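Local coordinates for glycolipid-binding domain-containing protein (Pseudomonas aeruginosa, PDB 2H1T) that is of unknown function but probably binds glycolipids and may take part in glycolipid metabolism, at residues A[46-51]-A[137-142]; A[63-68]-A[103-108]; A[113-118]-A[127-132]. All coordinates share one frame; numbering follows the deposited sequence.

Interaction 1 of 3, residues A[46-51]-A[137-142]; sequences YQLDYR and PALEPR. With EDO (1,2-ethanediol), chain D.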
# COMPACT_ATOMS: atom_id res chain seq x y z
N TYR A 46 3.71 -2.73 1.43
CA TYR A 46 3.15 -4.04 1.12
C TYR A 46 1.65 -4.04 1.39
O TYR A 46 1.09 -3.11 1.98
CB TYR A 46 3.88 -5.16 1.91
CG TYR A 46 3.71 -5.08 3.40
CD1 TYR A 46 2.65 -5.75 4.03
CD2 TYR A 46 4.61 -4.37 4.21
CE1 TYR A 46 2.46 -5.68 5.45
CE2 TYR A 46 4.41 -4.28 5.64
CZ TYR A 46 3.34 -4.96 6.24
OH TYR A 46 3.09 -4.90 7.61
N GLN A 47 0.98 -5.05 0.86
CA GLN A 47 -0.40 -5.29 1.20
C GLN A 47 -0.52 -6.75 1.62
O GLN A 47 -0.10 -7.65 0.87
CB GLN A 47 -1.35 -5.04 0.05
CG GLN A 47 -2.83 -5.35 0.44
CD GLN A 47 -3.86 -4.74 -0.50
OE1 GLN A 47 -3.73 -3.57 -0.91
NE2 GLN A 47 -4.89 -5.52 -0.85
N LEU A 48 -1.15 -6.93 2.79
CA LEU A 48 -1.43 -8.23 3.37
C LEU A 48 -2.94 -8.43 3.31
O LEU A 48 -3.72 -7.59 3.77
CB LEU A 48 -0.99 -8.27 4.84
CG LEU A 48 -1.34 -9.59 5.55
CD1 LEU A 48 -0.60 -10.74 4.92
CD2 LEU A 48 -0.98 -9.53 7.01
N ASP A 49 -3.36 -9.54 2.74
CA ASP A 49 -4.76 -9.99 2.75
C ASP A 49 -4.77 -11.24 3.60
O ASP A 49 -3.93 -12.10 3.44
CB ASP A 49 -5.25 -10.34 1.33
CG ASP A 49 -5.28 -9.14 0.40
OD1 ASP A 49 -5.64 -8.04 0.83
OD2 ASP A 49 -4.91 -9.29 -0.79
N TYR A 50 -5.69 -11.34 4.55
CA TYR A 50 -5.75 -12.54 5.33
C TYR A 50 -7.15 -12.92 5.73
O TYR A 50 -8.04 -12.08 5.77
CB TYR A 50 -4.82 -12.42 6.55
CG TYR A 50 -5.30 -11.51 7.69
CD1 TYR A 50 -6.20 -11.95 8.68
CD2 TYR A 50 -4.76 -10.23 7.85
CE1 TYR A 50 -6.60 -11.10 9.72
CE2 TYR A 50 -5.13 -9.40 8.93
CZ TYR A 50 -6.04 -9.86 9.85
OH TYR A 50 -6.39 -9.02 10.90
N ARG A 51 -7.31 -14.20 6.03
CA ARG A 51 -8.59 -14.68 6.53
C ARG A 51 -8.33 -15.61 7.70
O ARG A 51 -7.48 -16.50 7.59
CB ARG A 51 -9.37 -15.38 5.41
CG ARG A 51 -10.68 -16.08 5.89
CD ARG A 51 -11.45 -16.81 4.76
NE ARG A 51 -10.65 -17.83 4.07
CZ ARG A 51 -10.51 -19.10 4.47
NH1 ARG A 51 -11.07 -19.56 5.60
NH2 ARG A 51 -9.77 -19.93 3.72
N PRO A 137 5.89 -8.06 6.83
CA PRO A 137 5.52 -8.85 5.63
C PRO A 137 6.12 -10.26 5.48
O PRO A 137 5.71 -10.99 4.57
CB PRO A 137 6.01 -7.94 4.48
CG PRO A 137 7.14 -7.18 5.04
CD PRO A 137 6.92 -7.05 6.52
N ALA A 138 7.05 -10.66 6.33
CA ALA A 138 7.78 -11.92 6.08
C ALA A 138 6.96 -13.16 6.41
O ALA A 138 7.23 -14.20 5.83
CB ALA A 138 9.06 -11.95 6.82
N LEU A 139 6.03 -13.04 7.35
CA LEU A 139 5.07 -14.09 7.70
C LEU A 139 5.78 -15.39 8.08
O LEU A 139 5.44 -16.48 7.58
CB LEU A 139 4.09 -14.36 6.56
CG LEU A 139 3.21 -13.22 6.03
CD1 LEU A 139 2.26 -13.82 5.04
CD2 LEU A 139 2.47 -12.54 7.13
N GLU A 140 6.79 -15.25 8.93
CA GLU A 140 7.54 -16.39 9.49
C GLU A 140 7.09 -16.60 10.93
O GLU A 140 7.53 -15.88 11.83
CB GLU A 140 9.02 -16.10 9.43
CG GLU A 140 9.56 -16.25 8.04
CD GLU A 140 10.84 -15.47 7.82
OE1 GLU A 140 11.28 -14.72 8.73
OE2 GLU A 140 11.40 -15.61 6.72
N PRO A 141 6.15 -17.53 11.16
CA PRO A 141 5.60 -17.58 12.51
C PRO A 141 6.57 -18.03 13.58
O PRO A 141 7.50 -18.81 13.31
CB PRO A 141 4.47 -18.60 12.40
CG PRO A 141 4.11 -18.61 10.87
CD PRO A 141 5.49 -18.51 10.28
N ARG A 142 6.36 -17.55 14.81
CA ARG A 142 7.05 -18.15 15.94
C ARG A 142 6.25 -18.04 17.19
O ARG A 142 5.46 -17.08 17.38
CB ARG A 142 8.42 -17.56 16.14
CG ARG A 142 8.40 -16.10 16.47
CD ARG A 142 9.81 -15.50 16.47
NE ARG A 142 9.75 -14.03 16.49
CZ ARG A 142 9.58 -13.30 17.58
NH1 ARG A 142 9.43 -13.88 18.77
NH2 ARG A 142 9.56 -11.97 17.50
C1 EDO D . -6.81 -13.84 1.26
O1 EDO D . -5.96 -14.56 2.16
C2 EDO D . -8.27 -14.04 1.65
O2 EDO D . -9.05 -12.85 1.43
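One strand of the six-stranded antiparallel sheet meets a loop of the second sheet here: Y46 and L48 on strand 45-54 pack against P137 and L139 in the connection between strands 126-135 and 142-152. At the centre is a CH-pi contact. P137 CB stands 3.9 Å from the centroid of the Y46 ring and 13° off its normal, almost directly above the middle of the face. The pyrrolidine ring continues outward over one side of the phenol, with P137 CG 3.9 Å from Y46 CD2 and P137 CD 3.8 Å from Y46 CE2. With CG between the backbone N and the carbonyl carbon (chi1 65°), the Y46 ring lies where one face meets P137. The peptide bond before P137 is cis, which probably helps set the course of the loop here.

Two residues further along, L48 reaches in the same direction, and its CD1 lies 4.2 Å from L139 CD2, a looser touch of two methyl branches. L139 also leans on F65 of strand 60-69, while its carbonyl and that of A138 are both bonded by the guanidinium of R74. On the other side of the strand, Q47 NE2 donates to D49 OD1 (3.1 Å), using the syn lone pair of the carboxylate, and an ethanediol, probably from the crystallisation liquor, makes a weak bond to D49 O. Across the contact itself the grip is wholly apolar, a proline over an aromatic face and a pair of leucines, so shape and dispersion probably position the loop here, while R74 adds polar bonds to its carbonyls.

Interaction 2 of 3, residues A[63-68]-A[103-108]; sequences AVFHVE and IDIWPS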
# COMPACT_ATOMS: atom_id res chain seq x y z
N ALA A 63 -5.95 -20.26 9.23
CA ALA A 63 -5.47 -18.94 8.85
C ALA A 63 -4.87 -19.01 7.43
O ALA A 63 -4.10 -19.89 7.15
CB ALA A 63 -4.45 -18.44 9.86
N VAL A 64 -5.23 -18.05 6.58
CA VAL A 64 -4.69 -17.91 5.23
C VAL A 64 -4.20 -16.48 5.02
O VAL A 64 -4.92 -15.53 5.33
CB VAL A 64 -5.79 -18.23 4.17
CG1 VAL A 64 -5.21 -18.20 2.79
CG2 VAL A 64 -6.40 -19.58 4.44
N PHE A 65 -2.98 -16.35 4.51
CA PHE A 65 -2.29 -15.09 4.27
C PHE A 65 -1.79 -14.98 2.85
O PHE A 65 -1.30 -15.96 2.28
CB PHE A 65 -1.04 -15.03 5.15
CG PHE A 65 -1.32 -15.08 6.62
CD1 PHE A 65 -1.60 -13.90 7.33
CD2 PHE A 65 -1.27 -16.29 7.32
CE1 PHE A 65 -1.89 -13.95 8.70
CE2 PHE A 65 -1.55 -16.33 8.67
CZ PHE A 65 -1.85 -15.17 9.36
N HIS A 66 -1.85 -13.76 2.29
CA HIS A 66 -1.38 -13.49 0.93
C HIS A 66 -0.84 -12.10 1.05
O HIS A 66 -1.57 -11.17 1.40
CB HIS A 66 -2.53 -13.54 -0.10
CG HIS A 66 -2.17 -13.04 -1.46
ND1 HIS A 66 -2.09 -13.86 -2.56
CD2 HIS A 66 -1.96 -11.78 -1.92
CE1 HIS A 66 -1.78 -13.14 -3.63
NE2 HIS A 66 -1.72 -11.87 -3.26
N VAL A 67 0.47 -11.99 0.87
CA VAL A 67 1.16 -10.71 0.97
C VAL A 67 1.83 -10.39 -0.34
O VAL A 67 2.52 -11.22 -0.90
CB VAL A 67 2.20 -10.67 2.09
CG1 VAL A 67 3.23 -11.75 1.93
CG2 VAL A 67 2.88 -9.33 2.12
N GLU A 68 1.64 -9.17 -0.80
CA GLU A 68 2.34 -8.67 -1.97
C GLU A 68 3.22 -7.48 -1.61
O GLU A 68 2.79 -6.51 -0.97
CB GLU A 68 1.35 -8.28 -3.06
CG GLU A 68 0.21 -9.23 -3.27
CD GLU A 68 -0.56 -8.96 -4.57
OE1 GLU A 68 -0.38 -7.87 -5.20
OE2 GLU A 68 -1.32 -9.87 -4.98
N ILE A 103 -3.40 -16.78 17.34
CA ILE A 103 -2.47 -16.10 16.45
C ILE A 103 -2.42 -14.62 16.87
O ILE A 103 -3.41 -14.07 17.35
CB ILE A 103 -2.89 -16.26 14.96
CG1 ILE A 103 -2.41 -17.60 14.41
CG2 ILE A 103 -2.29 -15.20 14.06
CD1 ILE A 103 -2.71 -17.79 12.90
N ASP A 104 -1.25 -14.02 16.70
CA ASP A 104 -1.03 -12.58 16.85
C ASP A 104 -0.30 -12.12 15.59
O ASP A 104 0.83 -12.54 15.31
CB ASP A 104 -0.22 -12.31 18.12
CG ASP A 104 0.10 -10.83 18.34
OD1 ASP A 104 -0.23 -9.96 17.47
OD2 ASP A 104 0.70 -10.53 19.41
N ILE A 105 -0.97 -11.28 14.82
CA ILE A 105 -0.43 -10.76 13.55
C ILE A 105 0.01 -9.35 13.87
O ILE A 105 -0.78 -8.58 14.42
CB ILE A 105 -1.54 -10.64 12.47
CG1 ILE A 105 -2.08 -12.01 12.02
CG2 ILE A 105 -0.99 -9.88 11.26
CD1 ILE A 105 -3.51 -11.98 11.50
N TRP A 106 1.23 -8.99 13.47
CA TRP A 106 1.70 -7.58 13.44
C TRP A 106 1.69 -7.17 11.97
O TRP A 106 2.14 -7.92 11.11
CB TRP A 106 3.14 -7.42 13.99
CG TRP A 106 3.74 -6.08 13.66
CD1 TRP A 106 4.56 -5.75 12.59
CD2 TRP A 106 3.50 -4.84 14.36
NE1 TRP A 106 4.82 -4.38 12.59
CE2 TRP A 106 4.20 -3.81 13.67
CE3 TRP A 106 2.75 -4.51 15.49
CZ2 TRP A 106 4.17 -2.49 14.10
CZ3 TRP A 106 2.73 -3.18 15.91
CH2 TRP A 106 3.44 -2.19 15.21
N PRO A 107 1.23 -5.95 11.67
CA PRO A 107 0.63 -4.96 12.55
C PRO A 107 -0.89 -4.98 12.55
O PRO A 107 -1.52 -4.35 11.69
CB PRO A 107 1.15 -3.65 11.95
CG PRO A 107 1.27 -3.92 10.52
CD PRO A 107 1.50 -5.38 10.33
N SER A 108 -1.49 -5.65 13.53
CA SER A 108 -2.96 -5.63 13.62
C SER A 108 -3.47 -5.72 15.03
O SER A 108 -3.18 -6.67 15.75
CB SER A 108 -3.61 -6.73 12.79
OG SER A 108 -5.03 -6.76 12.98
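F65 of strand 60-69 and I105 of strand 102-106 meet across the interior between the two beta-sheets of the fold, where A63 and I103 also face each other. The strand segments run nearly parallel, 16° apart in direction, with axes 11.0 Å apart at closest approach, a separation bridged by side chains.

The contacts across this gap are apolar. I105 approaches the rim of the F65 ring near its plane, bringing CD1 to 3.8 Å from F65 CE1, with CG1 of the same isoleucine equally near that carbon. I103 CD1 is at the ring edge too, but more loosely, 4.5 Å from F65 CZ. Thus both isoleucines meet the phenyl group by its edge, while I134 of strand 126-135 touches both F65 and I103.

The polar pair within segment 63-68 lies on the opposite side of strand 60-69 from F65: H66 NE2 donates to E68 OE2 at 2.7 Å, nearly straight at 174°, in the imidazole plane and onto the anti lone pair of the carboxylate. Beyond I105 the chain passes through W106 and a cis peptide into P107, whose CB sits over the indole of W106; W14 of the second subunit meets this indole and packs on P107.

The tightest touch between the strands is made by I103, whose extended branch (chi2 -176°) carries its terminal CD1 to 3.6 Å from A63 CB.

Interaction 3 of 3, residues A[113-118]-A[127-132]; sequences TFPIRR and AEIRAL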
# COMPACT_ATOMS: atom_id res chain seq x y z
N THR A 113 -8.29 -9.62 20.15
CA THR A 113 -9.64 -10.09 20.45
C THR A 113 -9.68 -11.57 20.79
O THR A 113 -10.46 -11.97 21.65
CB THR A 113 -10.56 -9.76 19.27
OG1 THR A 113 -10.62 -8.35 19.15
CG2 THR A 113 -11.97 -10.29 19.48
N PHE A 114 -8.76 -12.35 20.25
CA PHE A 114 -8.81 -13.81 20.46
C PHE A 114 -8.64 -14.20 21.90
O PHE A 114 -9.54 -14.87 22.43
CB PHE A 114 -7.86 -14.54 19.51
CG PHE A 114 -8.33 -14.48 18.07
CD1 PHE A 114 -9.43 -15.25 17.66
CD2 PHE A 114 -7.77 -13.60 17.17
CE1 PHE A 114 -9.91 -15.20 16.35
CE2 PHE A 114 -8.27 -13.52 15.85
CZ PHE A 114 -9.34 -14.30 15.45
N PRO A 115 -7.51 -13.80 22.55
CA PRO A 115 -7.40 -14.19 23.96
C PRO A 115 -8.52 -13.62 24.82
O PRO A 115 -9.02 -14.31 25.71
CB PRO A 115 -6.03 -13.66 24.38
CG PRO A 115 -5.25 -13.55 23.10
CD PRO A 115 -6.29 -13.15 22.07
N ILE A 116 -8.96 -12.40 24.51
CA ILE A 116 -10.05 -11.78 25.25
C ILE A 116 -11.31 -12.62 25.18
O ILE A 116 -11.92 -12.89 26.20
CB ILE A 116 -10.29 -10.34 24.79
CG1 ILE A 116 -9.11 -9.48 25.23
CG2 ILE A 116 -11.56 -9.73 25.43
CD1 ILE A 116 -8.99 -8.18 24.44
N ARG A 117 -11.69 -13.04 23.98
CA ARG A 117 -12.94 -13.76 23.80
C ARG A 117 -12.79 -15.19 24.22
O ARG A 117 -13.75 -15.78 24.72
CB ARG A 117 -13.41 -13.68 22.35
CG ARG A 117 -13.86 -12.32 21.90
CD ARG A 117 -15.14 -11.90 22.62
NE ARG A 117 -16.31 -12.65 22.14
CZ ARG A 117 -17.09 -12.28 21.12
NH1 ARG A 117 -16.88 -11.15 20.47
NH2 ARG A 117 -18.11 -13.03 20.74
N ARG A 118 -11.62 -15.76 23.99
CA ARG A 118 -11.40 -17.17 24.33
C ARG A 118 -11.34 -17.41 25.86
O ARG A 118 -11.94 -18.37 26.37
CB ARG A 118 -10.13 -17.72 23.64
CG ARG A 118 -9.88 -19.18 23.93
CD ARG A 118 -8.73 -19.74 23.14
NE ARG A 118 -7.52 -19.00 23.51
CZ ARG A 118 -6.81 -19.19 24.62
NH1 ARG A 118 -7.18 -20.10 25.54
NH2 ARG A 118 -5.76 -18.42 24.86
N ALA A 127 -3.95 -14.18 32.75
CA ALA A 127 -3.59 -15.42 32.05
C ALA A 127 -2.30 -15.25 31.26
O ALA A 127 -2.07 -14.22 30.61
CB ALA A 127 -4.70 -15.85 31.12
N GLU A 128 -1.46 -16.28 31.28
CA GLU A 128 -0.32 -16.29 30.41
C GLU A 128 -0.62 -17.28 29.27
O GLU A 128 -1.10 -18.39 29.50
CB GLU A 128 0.94 -16.65 31.18
CG GLU A 128 1.11 -15.84 32.48
CD GLU A 128 2.51 -15.92 33.06
OE1 GLU A 128 3.20 -16.92 32.76
OE2 GLU A 128 2.93 -15.02 33.83
N ILE A 129 -0.34 -16.85 28.04
CA ILE A 129 -0.68 -17.64 26.87
C ILE A 129 0.58 -17.82 26.04
O ILE A 129 1.59 -17.14 26.28
CB ILE A 129 -1.83 -16.99 26.03
CG1 ILE A 129 -1.32 -15.76 25.26
CG2 ILE A 129 -3.02 -16.57 26.92
CD1 ILE A 129 -2.26 -15.22 24.23
N ARG A 130 0.51 -18.78 25.14
CA ARG A 130 1.48 -18.99 24.09
C ARG A 130 0.84 -18.64 22.74
O ARG A 130 -0.05 -19.33 22.22
CB ARG A 130 2.04 -20.41 24.16
CG ARG A 130 3.19 -20.68 23.18
CD ARG A 130 3.67 -22.15 23.19
NE ARG A 130 4.26 -22.49 24.47
CZ ARG A 130 5.45 -22.06 24.90
NH1 ARG A 130 6.24 -21.29 24.14
NH2 ARG A 130 5.86 -22.41 26.11
N ALA A 131 1.24 -17.48 22.21
CA ALA A 131 0.65 -16.99 20.99
C ALA A 131 1.51 -17.36 19.80
O ALA A 131 2.74 -17.37 19.88
CB ALA A 131 0.49 -15.45 21.05
N LEU A 132 0.89 -17.65 18.67
CA LEU A 132 1.66 -17.82 17.43
C LEU A 132 1.82 -16.46 16.72
O LEU A 132 0.90 -15.93 16.11
CB LEU A 132 1.03 -18.90 16.54
CG LEU A 132 1.75 -19.24 15.26
CD1 LEU A 132 3.18 -19.77 15.57
CD2 LEU A 132 0.93 -20.29 14.46
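P115 and R118, on one side of helix 113-119, pack against I129 of strand 126-135 within a beta-alpha-beta unit whose first strand, 102-106, lies parallel to 126-135 in the mixed sheet. The helix starts with T113, whose hydroxyl bonds the carbonyl of G176 and whose own carbonyl accepts R117 N at 2.8 Å. F114 follows and turns to other aromatic partners, meeting the rings of W54 and F110 edge-to-face; its carbonyl accepts R118 N at 2.7 Å.

P115 is the first residue to reach the strand. Its ring crosses the I129 side chain at about a right angle and directs CG at the end of the longer branch, 3.6 Å from I129 CD1, with P115 CB at 4.1 Å from the same methyl. For I129, chi1 of 74° places CG1 between the backbone N and the carbonyl carbon, and from there the branch extends to the proline. R117, which does not meet the strand, bonds the carbonyl of Q175 through NH1.

One turn after P115, R118 returns to the strand. Its chain runs extended through chi1 and chi2, then bends at chi3 (61°), and the guanidinium presents its edge to the second branch of I129: NH2 is 3.9 Å from I129 CG2, which lies near the guanidinium plane. That same NH2 forms a salt bridge with D102, at the start of strand 102-106.

I129 is thus met on both of its branches, CD1 by the proline and CG2 by the arginine. The touch on R118 is mere van der Waals contact; its charge is answered by D102, which probably fixes the guanidinium next to the isoleucine, so that the helix is joined to strand 102-106 by a salt bridge and to strand 126-135 by apolar packing.

How the interactions relate
Interactions 1 and 2 are neighbours, their centres about 4 Å apart, and both join the six-stranded antiparallel sheet to elements of the mixed one. Strands 45-54 and 60-69 are paired there, with D49 N 2.8 Å from H66 O. The ethanediol weakly bonded to D49 in interaction 1 also lies about 6 Å from the F65 side chain of interaction 2. Interaction 3 lies farther out, its centre about 16 Å from that of interaction 2 and 19 Å from that of interaction 1. L132 ties it to both: its carbonyl O is 2.9 Å from D104 N, a probable hydrogen bond between parallel strands, and its CD1 touches P141 CB at 3.6 Å.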